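Local atomic coordinates of putative NADPH:quinone oxidoreductase (Ralstonia eutropha, PDB entry 3IUP), a protein that binds NADPH and probably uses it to reduce quinones. Residues P226-D231 and G254-T259; S173-T178 and Q186-I191; A263-S268 and T279-Y284. One frame throughout, in Å; residues are numbered along the deposited sequence.

Interaction 1 (P226-D231 and G254-T259); sequences PTFMQD and GGQILT
Phe228 and Met229, in the first turn of helix 228-239, meet Gln256 and Thr259 of helix 253-266, a helix-helix contact in the Rossmann-type nucleotide-binding domain. Both helices pack against its parallel sheet, the first following the edge strand 220-222 and the second following strand 243-249. No hydrogen bond crosses between the segments, and the buried surface, 170 Å², comes almost wholly from four side chains.

Gly254 and Gly255 start the second segment, and the carbonyl of Gly255 accepts the backbone N-H of Thr259. The CA atoms of Gln256 and Met229 are the nearest pair across the contact, 7.5 Å apart. The side chain of Gln256 runs out straight beyond CG and crosses that of Met229 at about a right angle. Selenium SE of Met229, a selenomethionine, lies 3.8 Å from both CB and CG of Gln256, against the aliphatic part of the chain. At the far end, OE1 of Gln256 comes to the edge of the Phe228 ring, near its plane, with the amide and ring planes 62° apart. Its distance to CE2 of Phe228 is 3.7 Å, a van der Waals approach to the aromatic rim. Phe228 also packs on Leu253 and on Cys221 of strand 220-222.

One turn beyond Gln256, OG1 of Thr259 lies within hydrogen-bonding reach of two acceptors, the carbonyl O of Gly255 and OD1 of Asn299, and the geometry does not choose between them. The bends of Met229 at chi2 (-69°) and chi3 (-85°) carry its terminal methyl to this turn, where CE of Met229 lies 4.1 Å from CG2 of Thr259.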
loop_
_atom_site.group_PDB
_atom_site.type_symbol
_atom_site.label_atom_id
_atom_site.label_comp_id
_atom_site.label_asym_id
_atom_site.label_seq_id
_atom_site.Cartn_x
_atom_site.Cartn_y
_atom_site.Cartn_z
ATOM N N PRO A 226 -13.234 -13.664 20.104
ATOM C CA PRO A 226 -14.196 -14.098 19.071
ATOM C C PRO A 226 -15.043 -12.986 18.523
ATOM O O PRO A 226 -15.694 -13.189 17.519
ATOM C CB PRO A 226 -15.098 -15.110 19.811
ATOM C CG PRO A 226 -14.925 -14.729 21.276
ATOM C CD PRO A 226 -13.486 -14.342 21.386
ATOM N N THR A 227 -15.051 -11.825 19.140
ATOM C CA THR A 227 -15.765 -10.675 18.568
ATOM C C THR A 227 -14.817 -9.544 18.112
ATOM O O THR A 227 -15.213 -8.380 18.096
ATOM C CB THR A 227 -16.734 -10.067 19.576
ATOM O OG1 THR A 227 -16.021 -9.770 20.777
ATOM C CG2 THR A 227 -17.918 -11.068 19.907
ATOM N N PHE A 228 -13.579 -9.892 17.789
ATOM C CA PHE A 228 -12.537 -8.907 17.407
ATOM C C PHE A 228 -13.027 -7.901 16.373
ATOM O O PHE A 228 -12.890 -6.691 16.565
ATOM C CB PHE A 228 -11.314 -9.663 16.866
ATOM C CG PHE A 228 -10.196 -8.763 16.380
ATOM C CD1 PHE A 228 -9.654 -7.810 17.217
ATOM C CD2 PHE A 228 -9.709 -8.866 15.079
ATOM C CE1 PHE A 228 -8.620 -6.962 16.778
ATOM C CE2 PHE A 228 -8.679 -8.036 14.652
ATOM C CZ PHE A 228 -8.155 -7.089 15.497
HETATM N N MSE A 229 -13.586 -8.385 15.271
HETATM C CA MSE A 229 -13.998 -7.473 14.186
HETATM C C MSE A 229 -15.079 -6.494 14.656
HETATM O O MSE A 229 -15.022 -5.295 14.392
HETATM C CB MSE A 229 -14.412 -8.212 12.899
HETATM C CG MSE A 229 -13.413 -9.151 12.349
HETATM SE SE MSE A 229 -11.819 -8.147 11.625
HETATM C CE MSE A 229 -12.591 -7.808 9.886
ATOM N N GLN A 230 -16.066 -6.985 15.402
ATOM C CA GLN A 230 -17.015 -6.078 15.992
ATOM C C GLN A 230 -16.403 -5.082 16.977
ATOM O O GLN A 230 -16.745 -3.900 16.962
ATOM C CB GLN A 230 -18.104 -6.890 16.669
ATOM C CG GLN A 230 -19.129 -6.126 17.473
ATOM C CD GLN A 230 -20.051 -7.122 18.190
ATOM O OE1 GLN A 230 -20.435 -8.143 17.600
ATOM N NE2 GLN A 230 -20.316 -6.890 19.471
ATOM N N ASP A 231 -15.517 -5.562 17.855
ATOM C CA ASP A 231 -14.877 -4.703 18.864
ATOM C C ASP A 231 -14.050 -3.601 18.142
ATOM O O ASP A 231 -14.087 -2.434 18.507
ATOM C CB ASP A 231 -13.850 -5.486 19.713
ATOM C CG ASP A 231 -14.408 -6.723 20.433
ATOM O OD1 ASP A 231 -15.638 -6.809 20.673
ATOM O OD2 ASP A 231 -13.540 -7.613 20.781
ATOM N N GLY A 254 -3.493 -6.293 8.875
ATOM C CA GLY A 254 -3.571 -5.050 8.087
ATOM C C GLY A 254 -4.886 -4.923 7.343
ATOM O O GLY A 254 -5.539 -3.847 7.361
ATOM N N GLY A 255 -5.296 -5.989 6.646
ATOM C CA GLY A 255 -6.541 -5.970 5.926
ATOM C C GLY A 255 -7.767 -5.920 6.824
ATOM O O GLY A 255 -8.769 -5.255 6.520
ATOM N N GLN A 256 -7.684 -6.641 7.948
ATOM C CA GLN A 256 -8.735 -6.546 8.945
ATOM C C GLN A 256 -8.977 -5.112 9.383
ATOM O O GLN A 256 -10.124 -4.696 9.473
ATOM C CB GLN A 256 -8.432 -7.430 10.112
ATOM C CG GLN A 256 -8.655 -8.885 9.750
ATOM C CD GLN A 256 -8.140 -9.841 10.802
ATOM O OE1 GLN A 256 -7.226 -9.530 11.543
ATOM N NE2 GLN A 256 -8.670 -11.054 10.788
ATOM N N ILE A 257 -7.898 -4.379 9.679
ATOM C CA ILE A 257 -8.004 -2.989 10.090
ATOM C C ILE A 257 -8.676 -2.148 8.998
ATOM O O ILE A 257 -9.607 -1.357 9.262
ATOM C CB ILE A 257 -6.658 -2.384 10.448
ATOM C CG1 ILE A 257 -6.069 -3.077 11.676
ATOM C CG2 ILE A 257 -6.815 -0.842 10.673
ATOM C CD1 ILE A 257 -4.612 -2.846 11.915
ATOM N N LEU A 258 -8.211 -2.304 7.752
ATOM C CA LEU A 258 -8.823 -1.568 6.639
ATOM C C LEU A 258 -10.311 -1.893 6.537
ATOM O O LEU A 258 -11.150 -0.990 6.316
ATOM C CB LEU A 258 -8.097 -1.858 5.331
ATOM C CG LEU A 258 -6.695 -1.256 5.242
ATOM C CD1 LEU A 258 -5.919 -1.841 4.049
ATOM C CD2 LEU A 258 -6.812 0.312 5.181
ATOM N N THR A 259 -10.650 -3.164 6.620
ATOM C CA THR A 259 -12.043 -3.579 6.520
ATOM C C THR A 259 -12.891 -2.890 7.605
ATOM O O THR A 259 -13.990 -2.363 7.332
ATOM C CB THR A 259 -12.139 -5.140 6.576
ATOM O OG1 THR A 259 -11.361 -5.706 5.517
ATOM C CG2 THR A 259 -13.582 -5.654 6.488
#

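Interaction 2 (S173-T178 and Q186-I191); sequences SALVHT and QMLNQI
Leu188 of helix 183-195 presses one methyl, CD2, against both Leu175 and His177 of strand 175-177, and no hydrogen bond joins the two segments. The closer approach is to His177, whose CB lies 3.4 Å from CD2 of Leu188. The same methyl is 3.5 Å from His177 CG and meets the imidazole obliquely. The purely apolar part is looser: CD1 of Leu175 is 4.3 Å from CD2 of Leu188. Leu175 and His177 alternate with Val176, whose side chain leaves from the other face of the strand, and their shared face receives the helix.

This is the first half of the beta-alpha-beta unit formed by strand 175-177, helix 183-195 and strand 199-203 in the parallel Rossmann-type sheet. Val164 of helix 155-169 also packs on Leu188, and the contact is buried.

Polar bonding is directed elsewhere. With CG of His177 anti to its own backbone N (chi1 -176°), the ring is brought alongside Leu188 CD2, while NE2 of His177 hydrogen-bonds to OH of Tyr286. That bond restrains the ring's rotation. The His177 side chain lies about 6 Å from the bound NADPH.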
loop_
_atom_site.group_PDB
_atom_site.type_symbol
_atom_site.label_atom_id
_atom_site.label_comp_id
_atom_site.label_asym_id
_atom_site.label_seq_id
_atom_site.Cartn_x
_atom_site.Cartn_y
_atom_site.Cartn_z
ATOM N N SER A 173 -6.775 12.098 12.162
ATOM C CA SER A 173 -6.964 12.692 13.482
ATOM C C SER A 173 -6.771 11.679 14.623
ATOM O O SER A 173 -6.636 12.081 15.799
ATOM C CB SER A 173 -8.353 13.304 13.561
ATOM O OG SER A 173 -9.287 12.295 13.219
ATOM N N ALA A 174 -6.755 10.392 14.300
ATOM C CA ALA A 174 -6.542 9.356 15.313
ATOM C C ALA A 174 -5.880 8.158 14.662
ATOM O O ALA A 174 -5.842 8.048 13.434
ATOM C CB ALA A 174 -7.878 8.951 15.962
ATOM N N LEU A 175 -5.345 7.258 15.476
ATOM C CA LEU A 175 -4.597 6.153 14.950
ATOM C C LEU A 175 -4.825 4.804 15.643
ATOM O O LEU A 175 -5.374 4.702 16.737
ATOM C CB LEU A 175 -3.088 6.499 14.889
ATOM C CG LEU A 175 -2.333 6.424 16.170
ATOM C CD1 LEU A 175 -0.805 6.705 15.976
ATOM C CD2 LEU A 175 -2.891 7.348 17.195
ATOM N N VAL A 176 -4.426 3.778 14.935
ATOM C CA VAL A 176 -4.399 2.401 15.372
ATOM C C VAL A 176 -2.961 1.904 15.458
ATOM O O VAL A 176 -2.121 2.181 14.557
ATOM C CB VAL A 176 -5.157 1.571 14.398
ATOM C CG1 VAL A 176 -5.229 0.010 14.844
ATOM C CG2 VAL A 176 -6.576 2.178 14.149
ATOM N N HIS A 177 -2.667 1.085 16.476
ATOM C CA HIS A 177 -1.343 0.507 16.627
ATOM C C HIS A 177 -1.464 -0.963 17.043
ATOM O O HIS A 177 -2.200 -1.270 17.965
ATOM C CB HIS A 177 -0.513 1.307 17.625
ATOM C CG HIS A 177 0.887 0.819 17.766
ATOM N ND1 HIS A 177 1.437 0.491 18.980
ATOM C CD2 HIS A 177 1.815 0.496 16.830
ATOM C CE1 HIS A 177 2.669 0.048 18.789
ATOM N NE2 HIS A 177 2.916 0.012 17.496
ATOM N N THR A 178 -0.756 -1.840 16.360
ATOM C CA THR A 178 -0.778 -3.274 16.641
ATOM C C THR A 178 0.456 -3.708 17.459
ATOM O O THR A 178 1.410 -2.956 17.641
ATOM C CB THR A 178 -0.921 -4.132 15.406
ATOM O OG1 THR A 178 0.331 -4.176 14.684
ATOM C CG2 THR A 178 -2.053 -3.612 14.475
ATOM N N GLN A 186 3.576 0.632 24.518
ATOM C CA GLN A 186 3.331 1.203 25.819
ATOM C C GLN A 186 3.668 2.704 25.820
ATOM O O GLN A 186 2.946 3.469 26.416
ATOM C CB GLN A 186 4.085 0.448 26.915
ATOM C CG GLN A 186 3.602 -0.963 27.074
ATOM C CD GLN A 186 4.426 -1.796 28.032
ATOM O OE1 GLN A 186 4.612 -1.391 29.154
ATOM N NE2 GLN A 186 4.906 -2.994 27.590
HETATM N N MSE A 187 4.732 3.096 25.103
HETATM C CA MSE A 187 5.087 4.496 24.988
HETATM C C MSE A 187 4.058 5.226 24.204
HETATM O O MSE A 187 3.683 6.314 24.580
HETATM C CB MSE A 187 6.471 4.708 24.315
HETATM C CG MSE A 187 7.553 4.076 24.994
HETATM SE SE MSE A 187 9.136 4.395 23.886
HETATM C CE MSE A 187 10.346 3.406 25.053
ATOM N N LEU A 188 3.620 4.650 23.081
ATOM C CA LEU A 188 2.647 5.327 22.240
ATOM C C LEU A 188 1.356 5.600 22.995
ATOM O O LEU A 188 0.776 6.682 22.934
ATOM C CB LEU A 188 2.398 4.523 20.966
ATOM C CG LEU A 188 1.298 5.148 20.101
ATOM C CD1 LEU A 188 1.770 6.534 19.524
ATOM C CD2 LEU A 188 0.933 4.121 18.985
ATOM N N ASN A 189 0.922 4.618 23.772
ATOM C CA ASN A 189 -0.276 4.809 24.570
ATOM C C ASN A 189 -0.089 5.959 25.575
ATOM O O ASN A 189 -0.969 6.771 25.742
ATOM C CB ASN A 189 -0.640 3.528 25.288
ATOM C CG ASN A 189 -1.878 3.688 26.130
ATOM O OD1 ASN A 189 -2.952 3.973 25.605
ATOM N ND2 ASN A 189 -1.735 3.482 27.435
ATOM N N GLN A 190 1.077 6.065 26.214
ATOM C CA GLN A 190 1.319 7.198 27.120
ATOM C C GLN A 190 1.324 8.576 26.408
ATOM O O GLN A 190 0.840 9.570 26.944
ATOM C CB GLN A 190 2.600 7.004 27.939
ATOM C CG GLN A 190 2.561 5.813 28.961
ATOM C CD GLN A 190 1.320 5.870 29.847
ATOM O OE1 GLN A 190 1.022 6.919 30.400
ATOM N NE2 GLN A 190 0.563 4.786 29.918
ATOM N N ILE A 191 1.916 8.619 25.221
ATOM C CA ILE A 191 1.910 9.846 24.410
ATOM C C ILE A 191 0.479 10.265 24.135
ATOM O O ILE A 191 0.094 11.410 24.315
ATOM C CB ILE A 191 2.662 9.633 23.056
ATOM C CG1 ILE A 191 4.148 9.490 23.262
ATOM C CG2 ILE A 191 2.382 10.774 22.079
ATOM C CD1 ILE A 191 4.835 8.874 22.029
#

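Interaction 3 (A263-S268 and T279-Y284); sequences AALNKS and THKQVY
Leu265, near the C-terminal end of helix 253-266, sets both of its methyls against Thr279 and reaches Lys281 with one of them. CD2 of Leu265 lies 3.9 Å from both CB and CG2 of Thr279, and CD1 is equally close to that CB, so that the branched carbon and methyl of the threonine form one side of the contact. The two side chains meet at a slant. CD1 of Leu265 also meets the aliphatic part of Lys281, 3.8 Å from CD and 3.9 Å from CG. Here the side chains reach toward each other tip to tip. Between Thr279 and Lys281, the CB of His280 points away from the helix, in keeping with the alternation of an extended chain. Leu265 also packs on Ser277, in the loop that leads to the strand.

The two segments belong to the beta-alpha-beta crossover of strand 243-249, helix 253-266 and strand 281-285 in the parallel Rossmann-type sheet. Leu265 packs the C-terminal part of the helix on the start of strand 281-285, with 128 Å² of surface buried between the segments.

No hydrogen bond crosses between the segments; the side-chain polar bonds are made within 279-284 or with residues outside both. The Lys281 chain folds back at chi3 (-67°) and chi4 (-74°), bringing NZ of Lys281 to 2.8 Å from the carbonyl O of Thr279. The C=O...N angle of 168° is nearly straight. The same ammonium forms a salt bridge with OE1 of Glu262, one turn before Leu265 on the helix. NE2 of His280 donates to OE1 of Gln282 at 2.8 Å. The acceptor lies in the imidazole plane and offers a lone pair in the carbonyl plane.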
loop_
_atom_site.group_PDB
_atom_site.type_symbol
_atom_site.label_atom_id
_atom_site.label_comp_id
_atom_site.label_asym_id
_atom_site.label_seq_id
_atom_site.Cartn_x
_atom_site.Cartn_y
_atom_site.Cartn_z
ATOM N N ALA A 263 -15.924 -0.120 7.426
ATOM C CA ALA A 263 -17.225 -0.380 8.096
ATOM C C ALA A 263 -17.602 0.801 8.966
ATOM O O ALA A 263 -18.772 1.224 8.979
ATOM C CB ALA A 263 -17.190 -1.668 8.937
ATOM N N ALA A 264 -16.631 1.324 9.719
ATOM C CA ALA A 264 -16.846 2.470 10.614
ATOM C C ALA A 264 -17.191 3.730 9.811
ATOM O O ALA A 264 -18.117 4.476 10.142
ATOM C CB ALA A 264 -15.613 2.719 11.498
ATOM N N LEU A 265 -16.446 3.966 8.728
ATOM C CA LEU A 265 -16.721 5.114 7.844
ATOM C C LEU A 265 -18.113 5.034 7.220
ATOM O O LEU A 265 -18.826 6.043 7.112
ATOM C CB LEU A 265 -15.661 5.234 6.728
ATOM C CG LEU A 265 -14.336 5.792 7.231
ATOM C CD1 LEU A 265 -13.189 5.432 6.218
ATOM C CD2 LEU A 265 -14.368 7.282 7.513
ATOM N N ASN A 266 -18.526 3.853 6.835
ATOM C CA ASN A 266 -19.774 3.735 6.100
ATOM C C ASN A 266 -20.994 3.897 7.009
ATOM O O ASN A 266 -22.106 4.040 6.519
ATOM C CB ASN A 266 -19.819 2.430 5.337
ATOM C CG ASN A 266 -18.914 2.457 4.129
ATOM O OD1 ASN A 266 -18.601 3.533 3.594
ATOM N ND2 ASN A 266 -18.474 1.291 3.702
ATOM N N LYS A 267 -20.790 3.904 8.319
ATOM C CA LYS A 267 -21.883 4.158 9.226
ATOM C C LYS A 267 -22.363 5.583 9.032
ATOM O O LYS A 267 -23.523 5.865 9.279
ATOM C CB LYS A 267 -21.496 3.831 10.677
ATOM C CG LYS A 267 -21.197 2.357 10.799
ATOM C CD LYS A 267 -21.496 1.721 12.132
ATOM C CE LYS A 267 -21.063 0.271 12.101
ATOM N NZ LYS A 267 -21.606 -0.519 13.237
ATOM N N SER A 268 -21.503 6.461 8.526
ATOM C CA SER A 268 -21.885 7.849 8.237
ATOM C C SER A 268 -22.142 8.123 6.752
ATOM O O SER A 268 -22.372 9.280 6.376
ATOM C CB SER A 268 -20.792 8.785 8.727
ATOM O OG SER A 268 -20.299 8.343 9.964
ATOM N N THR A 279 -12.857 8.597 2.050
ATOM C CA THR A 279 -11.863 8.898 3.080
ATOM C C THR A 279 -10.706 7.898 3.017
ATOM O O THR A 279 -10.909 6.672 3.149
ATOM C CB THR A 279 -12.495 8.877 4.464
ATOM O OG1 THR A 279 -13.506 9.909 4.509
ATOM C CG2 THR A 279 -11.473 9.108 5.545
ATOM N N HIS A 280 -9.514 8.426 2.819
ATOM C CA HIS A 280 -8.334 7.583 2.688
ATOM C C HIS A 280 -7.943 6.922 3.997
ATOM O O HIS A 280 -7.792 7.600 5.020
ATOM C CB HIS A 280 -7.124 8.402 2.186
ATOM C CG HIS A 280 -5.879 7.570 2.010
ATOM N ND1 HIS A 280 -5.674 6.760 0.909
ATOM C CD2 HIS A 280 -4.805 7.388 2.813
ATOM C CE1 HIS A 280 -4.520 6.126 1.046
ATOM N NE2 HIS A 280 -3.977 6.481 2.191
ATOM N N LYS A 281 -7.775 5.603 3.936
ATOM C CA LYS A 281 -7.366 4.750 5.033
ATOM C C LYS A 281 -5.962 4.230 4.735
ATOM O O LYS A 281 -5.712 3.749 3.603
ATOM C CB LYS A 281 -8.279 3.538 5.100
ATOM C CG LYS A 281 -9.715 3.869 5.430
ATOM C CD LYS A 281 -10.729 2.809 4.898
ATOM C CE LYS A 281 -10.822 2.741 3.370
ATOM N NZ LYS A 281 -11.583 3.943 2.905
ATOM N N GLN A 282 -5.068 4.347 5.700
ATOM C CA GLN A 282 -3.661 4.019 5.484
ATOM C C GLN A 282 -3.155 3.020 6.546
ATOM O O GLN A 282 -3.346 3.266 7.728
ATOM C CB GLN A 282 -2.814 5.283 5.540
ATOM C CG GLN A 282 -1.314 5.086 5.278
ATOM C CD GLN A 282 -0.993 4.647 3.857
ATOM O OE1 GLN A 282 -1.676 4.993 2.903
ATOM N NE2 GLN A 282 0.067 3.849 3.723
ATOM N N VAL A 283 -2.479 1.959 6.120
ATOM C CA VAL A 283 -1.796 1.033 7.056
ATOM C C VAL A 283 -0.331 1.018 6.730
ATOM O O VAL A 283 0.025 0.697 5.587
ATOM C CB VAL A 283 -2.350 -0.380 7.003
ATOM C CG1 VAL A 283 -1.475 -1.325 7.939
ATOM C CG2 VAL A 283 -3.817 -0.390 7.448
ATOM N N TYR A 284 0.522 1.390 7.675
ATOM C CA TYR A 284 1.965 1.250 7.521
ATOM C C TYR A 284 2.419 -0.037 8.203
ATOM O O TYR A 284 2.151 -0.240 9.392
ATOM C CB TYR A 284 2.653 2.449 8.084
ATOM C CG TYR A 284 2.559 3.650 7.185
ATOM C CD1 TYR A 284 3.194 3.650 5.970
ATOM C CD2 TYR A 284 1.844 4.809 7.573
ATOM C CE1 TYR A 284 3.145 4.756 5.136
ATOM C CE2 TYR A 284 1.794 5.927 6.746
ATOM C CZ TYR A 284 2.437 5.878 5.527
ATOM O OH TYR A 284 2.428 6.932 4.644
#

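In the fold
All three contacts lie in the Rossmann-type domain and follow one another along the chain in the order 2, 1, 3. Interactions 1 and 3 share helix 253-266, with centres 12 Å apart; between them Leu258 CD2 packs 3.5 Å from Lys281 CB. Interaction 2 is about 17 Å, centre to centre, from each of the others. It touches interaction 1 where Ile257 CD1 meets Thr178 CG2 at 3.7 Å, but does not touch interaction 3, although strands 175-177 and 281-285 belong to the same parallel sheet with 243-249 between them. Helices are thus packed on the sheet and on each other, with interaction 2 close to the bound NADPH.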